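Long-range contact in WZI (Escherichia coli, PDB 2YNK), which probably binds capsular polysaccharide at the cell surface as an outer membrane beta-barrel lectin, underpinning group 1 capsule assembly: residues A[223-235]-A[267-281]. Sequence-based numbering, arbitrary orientation.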
loop_
_atom_site.group_PDB
_atom_site.type_symbol
_atom_site.label_atom_id
_atom_site.label_comp_id
_atom_site.label_asym_id
_atom_site.label_seq_id
_atom_site.Cartn_x
_atom_site.Cartn_y
_atom_site.Cartn_z
ATOM N N ILE A 223 -3.695 -21.106 -10.396
ATOM C CA ILE A 223 -3.320 -21.029 -11.810
ATOM C C ILE A 223 -2.745 -19.647 -12.095
ATOM O O ILE A 223 -3.173 -18.668 -11.500
ATOM C CB ILE A 223 -4.519 -21.296 -12.760
ATOM C CG1 ILE A 223 -5.765 -20.498 -12.334
ATOM C CG2 ILE A 223 -4.837 -22.788 -12.823
ATOM C CD1 ILE A 223 -6.929 -20.641 -13.291
ATOM N N GLN A 224 -1.791 -19.569 -13.020
ATOM C CA GLN A 224 -1.111 -18.308 -13.349
ATOM C C GLN A 224 -2.043 -17.113 -13.572
ATOM O O GLN A 224 -1.589 -15.972 -13.494
ATOM C CB GLN A 224 -0.244 -18.475 -14.600
ATOM C CG GLN A 224 1.023 -19.283 -14.385
ATOM C CD GLN A 224 1.729 -19.636 -15.691
ATOM O OE1 GLN A 224 1.089 -19.899 -16.719
ATOM N NE2 GLN A 224 3.059 -19.654 -15.654
ATOM N N SER A 225 -3.318 -17.375 -13.862
ATOM C CA SER A 225 -4.288 -16.330 -14.200
ATOM C C SER A 225 -5.069 -15.769 -13.008
ATOM O O SER A 225 -5.616 -14.677 -13.102
ATOM C CB SER A 225 -5.295 -16.852 -15.236
ATOM O OG SER A 225 -4.715 -16.937 -16.527
ATOM N N LEU A 226 -5.137 -16.509 -11.908
ATOM C CA LEU A 226 -5.971 -16.125 -10.779
ATOM C C LEU A 226 -5.178 -16.119 -9.481
ATOM O O LEU A 226 -4.552 -17.118 -9.132
ATOM C CB LEU A 226 -7.142 -17.094 -10.644
ATOM C CG LEU A 226 -8.119 -16.854 -9.488
ATOM C CD1 LEU A 226 -9.042 -15.680 -9.779
ATOM C CD2 LEU A 226 -8.925 -18.114 -9.231
ATOM N N GLU A 227 -5.212 -14.986 -8.775
ATOM C CA GLU A 227 -4.725 -14.904 -7.397
ATOM C C GLU A 227 -5.911 -14.707 -6.466
ATOM O O GLU A 227 -6.832 -13.958 -6.786
ATOM C CB GLU A 227 -3.738 -13.757 -7.243
ATOM C CG GLU A 227 -3.346 -13.481 -5.800
ATOM C CD GLU A 227 -1.970 -12.858 -5.667
ATOM O OE1 GLU A 227 -0.980 -13.619 -5.729
ATOM O OE2 GLU A 227 -1.875 -11.621 -5.509
ATOM N N LEU A 228 -5.903 -15.398 -5.329
ATOM C CA LEU A 228 -6.970 -15.262 -4.335
ATOM C C LEU A 228 -6.378 -14.871 -2.998
ATOM O O LEU A 228 -5.399 -15.466 -2.547
ATOM C CB LEU A 228 -7.738 -16.570 -4.165
ATOM C CG LEU A 228 -8.546 -17.046 -5.366
ATOM C CD1 LEU A 228 -9.247 -18.342 -5.012
ATOM C CD2 LEU A 228 -9.540 -15.984 -5.805
ATOM N N GLY A 229 -6.988 -13.878 -2.361
ATOM C CA GLY A 229 -6.541 -13.404 -1.058
ATOM C C GLY A 229 -7.611 -13.477 0.017
ATOM O O GLY A 229 -8.806 -13.324 -0.251
ATOM N N ALA A 230 -7.157 -13.722 1.240
ATOM C CA ALA A 230 -7.989 -13.638 2.423
ATOM C C ALA A 230 -7.206 -12.847 3.474
ATOM O O ALA A 230 -5.980 -12.972 3.568
ATOM C CB ALA A 230 -8.323 -15.032 2.930
ATOM N N SER A 231 -7.897 -12.020 4.247
ATOM C CA SER A 231 -7.233 -11.288 5.316
ATOM C C SER A 231 -8.177 -10.913 6.451
ATOM O O SER A 231 -9.380 -10.662 6.246
ATOM C CB SER A 231 -6.512 -10.049 4.775
ATOM O OG SER A 231 -7.247 -9.396 3.759
ATOM N N ARG A 232 -7.604 -10.884 7.651
ATOM C CA ARG A 232 -8.344 -10.604 8.861
ATOM C C ARG A 232 -7.526 -9.678 9.775
ATOM O O ARG A 232 -6.308 -9.795 9.874
ATOM C CB ARG A 232 -8.675 -11.927 9.548
ATOM C CG ARG A 232 -9.620 -11.834 10.734
ATOM C CD ARG A 232 -10.034 -13.230 11.180
ATOM N NE ARG A 232 -10.316 -13.310 12.618
ATOM C CZ ARG A 232 -11.456 -12.936 13.202
ATOM N NH1 ARG A 232 -12.462 -12.421 12.493
ATOM N NH2 ARG A 232 -11.590 -13.073 14.515
ATOM N N ILE A 233 -8.217 -8.747 10.420
ATOM C CA ILE A 233 -7.616 -7.806 11.368
ATOM C C ILE A 233 -8.490 -7.735 12.605
ATOM O O ILE A 233 -9.714 -7.660 12.489
ATOM C CB ILE A 233 -7.537 -6.391 10.756
ATOM C CG1 ILE A 233 -6.204 -6.174 10.051
ATOM C CG2 ILE A 233 -7.699 -5.321 11.821
ATOM C CD1 ILE A 233 -5.030 -6.042 10.994
HETATM N N MSE A 234 -7.886 -7.754 13.788
HETATM C CA MSE A 234 -8.655 -7.449 14.994
HETATM C C MSE A 234 -8.027 -6.323 15.776
HETATM O O MSE A 234 -6.817 -6.275 15.983
HETATM C CB MSE A 234 -8.920 -8.669 15.874
HETATM C CG MSE A 234 -7.668 -9.441 16.235
HETATM SE SE MSE A 234 -8.104 -10.706 17.681
HETATM C CE MSE A 234 -6.824 -12.091 17.076
ATOM N N GLN A 235 -8.875 -5.393 16.200
ATOM C CA GLN A 235 -8.478 -4.292 17.068
ATOM C C GLN A 235 -8.721 -4.762 18.499
ATOM O O GLN A 235 -9.854 -5.044 18.871
ATOM C CB GLN A 235 -9.312 -3.060 16.734
ATOM C CG GLN A 235 -8.702 -1.732 17.132
ATOM C CD GLN A 235 -9.431 -0.549 16.516
ATOM O OE1 GLN A 235 -8.957 0.592 16.583
ATOM N NE2 GLN A 235 -10.589 -0.810 15.912
ATOM N N GLY A 267 -12.642 -7.720 21.127
ATOM C CA GLY A 267 -12.090 -6.736 20.194
ATOM C C GLY A 267 -13.028 -6.260 19.082
ATOM O O GLY A 267 -14.231 -6.489 19.144
ATOM N N ASN A 268 -12.463 -5.562 18.088
ATOM C CA ASN A 268 -13.156 -5.185 16.841
ATOM C C ASN A 268 -12.472 -5.835 15.631
ATOM O O ASN A 268 -11.267 -5.705 15.468
ATOM C CB ASN A 268 -13.148 -3.666 16.663
ATOM C CG ASN A 268 -13.743 -3.208 15.333
ATOM O OD1 ASN A 268 -13.344 -2.175 14.812
ATOM N ND2 ASN A 268 -14.702 -3.950 14.795
ATOM N N GLN A 269 -13.256 -6.502 14.783
ATOM C CA GLN A 269 -12.735 -7.284 13.671
ATOM C C GLN A 269 -13.022 -6.631 12.321
ATOM O O GLN A 269 -14.029 -5.927 12.148
ATOM C CB GLN A 269 -13.336 -8.702 13.685
ATOM C CG GLN A 269 -12.675 -9.686 14.652
ATOM C CD GLN A 269 -12.933 -9.357 16.115
ATOM O OE1 GLN A 269 -12.000 -9.057 16.881
ATOM N NE2 GLN A 269 -14.206 -9.402 16.514
ATOM N N LEU A 270 -12.105 -6.869 11.381
ATOM C CA LEU A 270 -12.342 -6.654 9.956
ATOM C C LEU A 270 -11.806 -7.868 9.195
ATOM O O LEU A 270 -10.776 -8.426 9.555
ATOM C CB LEU A 270 -11.673 -5.370 9.459
ATOM C CG LEU A 270 -12.440 -4.076 9.749
ATOM C CD1 LEU A 270 -12.059 -3.526 11.112
ATOM C CD2 LEU A 270 -12.190 -3.042 8.668
ATOM N N ALA A 271 -12.511 -8.282 8.149
ATOM C CA ALA A 271 -12.151 -9.511 7.438
ATOM C C ALA A 271 -12.788 -9.560 6.052
ATOM O O ALA A 271 -13.924 -9.136 5.867
ATOM C CB ALA A 271 -12.548 -10.732 8.256
ATOM N N GLY A 272 -12.035 -10.064 5.082
ATOM C CA GLY A 272 -12.545 -10.187 3.731
ATOM C C GLY A 272 -11.605 -10.852 2.746
ATOM O O GLY A 272 -10.554 -11.364 3.118
ATOM N N PHE A 273 -12.002 -10.824 1.475
ATOM C CA PHE A 273 -11.275 -11.496 0.405
ATOM C C PHE A 273 -10.930 -10.524 -0.707
ATOM O O PHE A 273 -11.575 -9.483 -0.867
ATOM C CB PHE A 273 -12.106 -12.638 -0.182
ATOM C CG PHE A 273 -12.678 -13.565 0.847
ATOM C CD1 PHE A 273 -11.855 -14.419 1.562
ATOM C CD2 PHE A 273 -14.039 -13.591 1.097
ATOM C CE1 PHE A 273 -12.376 -15.287 2.510
ATOM C CE2 PHE A 273 -14.570 -14.446 2.050
ATOM C CZ PHE A 273 -13.736 -15.297 2.758
ATOM N N ASP A 274 -9.906 -10.882 -1.472
ATOM C CA ASP A 274 -9.542 -10.149 -2.680
ATOM C C ASP A 274 -9.171 -11.125 -3.787
ATOM O O ASP A 274 -8.893 -12.294 -3.524
ATOM C CB ASP A 274 -8.398 -9.157 -2.419
ATOM C CG ASP A 274 -7.465 -9.595 -1.290
ATOM O OD1 ASP A 274 -7.870 -9.548 -0.096
ATOM O OD2 ASP A 274 -6.312 -9.967 -1.592
ATOM N N PHE A 275 -9.198 -10.647 -5.026
ATOM C CA PHE A 275 -8.747 -11.445 -6.167
ATOM C C PHE A 275 -8.120 -10.546 -7.228
ATOM O O PHE A 275 -8.388 -9.341 -7.276
ATOM C CB PHE A 275 -9.912 -12.235 -6.785
ATOM C CG PHE A 275 -10.764 -11.417 -7.714
ATOM C CD1 PHE A 275 -10.435 -11.304 -9.063
ATOM C CD2 PHE A 275 -11.872 -10.728 -7.234
ATOM C CE1 PHE A 275 -11.204 -10.528 -9.912
ATOM C CE2 PHE A 275 -12.647 -9.952 -8.080
ATOM C CZ PHE A 275 -12.315 -9.851 -9.420
ATOM N N LYS A 276 -7.280 -11.145 -8.066
ATOM C CA LYS A 276 -6.803 -10.511 -9.290
ATOM C C LYS A 276 -6.785 -11.576 -10.401
ATOM O O LYS A 276 -6.262 -12.678 -10.199
ATOM C CB LYS A 276 -5.409 -9.881 -9.091
ATOM C CG LYS A 276 -4.910 -9.117 -10.317
ATOM C CD LYS A 276 -3.526 -8.498 -10.165
ATOM C CE LYS A 276 -3.015 -7.972 -11.511
ATOM N NZ LYS A 276 -1.891 -6.984 -11.440
ATOM N N PHE A 277 -7.363 -11.243 -11.557
ATOM C CA PHE A 277 -7.468 -12.173 -12.679
ATOM C C PHE A 277 -6.745 -11.648 -13.916
ATOM O O PHE A 277 -7.186 -10.685 -14.528
ATOM C CB PHE A 277 -8.938 -12.431 -13.014
ATOM C CG PHE A 277 -9.141 -13.515 -14.037
ATOM C CD1 PHE A 277 -9.128 -14.852 -13.662
ATOM C CD2 PHE A 277 -9.345 -13.203 -15.372
ATOM C CE1 PHE A 277 -9.314 -15.856 -14.603
ATOM C CE2 PHE A 277 -9.533 -14.201 -16.313
ATOM C CZ PHE A 277 -9.519 -15.528 -15.928
ATOM N N LYS A 278 -5.638 -12.292 -14.281
ATOM C CA LYS A 278 -4.839 -11.882 -15.445
ATOM C C LYS A 278 -5.434 -12.472 -16.715
ATOM O O LYS A 278 -5.838 -13.631 -16.726
ATOM C CB LYS A 278 -3.386 -12.348 -15.299
ATOM C CG LYS A 278 -2.629 -11.687 -14.154
ATOM C CD LYS A 278 -1.382 -12.466 -13.744
ATOM C CE LYS A 278 -1.234 -12.521 -12.227
ATOM N NZ LYS A 278 -2.368 -13.217 -11.536
ATOM N N LEU A 279 -5.489 -11.673 -17.781
ATOM C CA LEU A 279 -6.037 -12.126 -19.063
ATOM C C LEU A 279 -4.962 -12.588 -20.053
ATOM O O LEU A 279 -5.268 -13.302 -21.002
ATOM C CB LEU A 279 -6.904 -11.030 -19.708
ATOM C CG LEU A 279 -8.324 -10.860 -19.151
ATOM C CD1 LEU A 279 -9.040 -9.683 -19.806
ATOM C CD2 LEU A 279 -9.133 -12.135 -19.333
ATOM N N GLU A 280 -3.713 -12.192 -19.832
ATOM C CA GLU A 280 -2.639 -12.521 -20.767
ATOM C C GLU A 280 -2.509 -14.023 -21.023
ATOM O O GLU A 280 -2.390 -14.436 -22.178
ATOM C CB GLU A 280 -1.303 -11.950 -20.288
ATOM C CG GLU A 280 -0.163 -12.070 -21.297
ATOM C CD GLU A 280 0.512 -13.441 -21.317
ATOM O OE1 GLU A 280 0.451 -14.162 -20.291
ATOM O OE2 GLU A 280 1.115 -13.796 -22.364
ATOM N N PRO A 281 -2.547 -14.851 -19.961
ATOM C CA PRO A 281 -2.303 -16.278 -20.195
ATOM C C PRO A 281 -3.339 -16.987 -21.082
ATOM O O PRO A 281 -3.116 -18.132 -21.462
ATOM C CB PRO A 281 -2.307 -16.877 -18.780
ATOM C CG PRO A 281 -2.082 -15.728 -17.867
ATOM C CD PRO A 281 -2.752 -14.566 -18.533
#
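The carbonyl oxygen of G229 takes the backbone N of D274 at 2.9 Å and the CA-H of F273, whose ring also turns its edge to that oxygen. D274 N approaches from above the carbonyl plane, not along a lone pair, while the return bond, from G229 N to D274 O, measures 2.7 Å. Such reciprocal pairs recur from E227/K276 to Q235/N268, and with strand axes at 166° they define a regular antiparallel ladder in register; K278 N to S225 O, 2.7 Å, adds a rung near the turn.

One face carries L226, L228, F273, F275 and F277. The edge of the F277 ring receives L226 CD1, which lies 4.0 Å from F277 CD1, and the two side chains cross nearly perpendicularly. A230 CB touches the F273 edge and a bound hexane, consistent with an outer, lipid-facing surface. Farther along, R232 and Q269 run side by side, their guanidinium and amide planes 36° apart. The extended R232 chain (CG opposite the backbone N, chi1 -172°) brings NH1 to 3.5 Å from Q269 CG, while E298 pairs with the charge.

The reverse face is polar around D274. Its OD2 lies 3.5 Å from G229 CA, where a side chain at 229 would sit, and salt-bridges R217. E227 bonds S26 and S28, and K276 pairs with E313 and D19, partners consistent with this face pointing into the barrel.

Strand 212-221 bonds to the edge of 226-236 turned from 268-278, and strand 287-295 flanks 268-278, making this pair the middle two of four consecutive barrel strands.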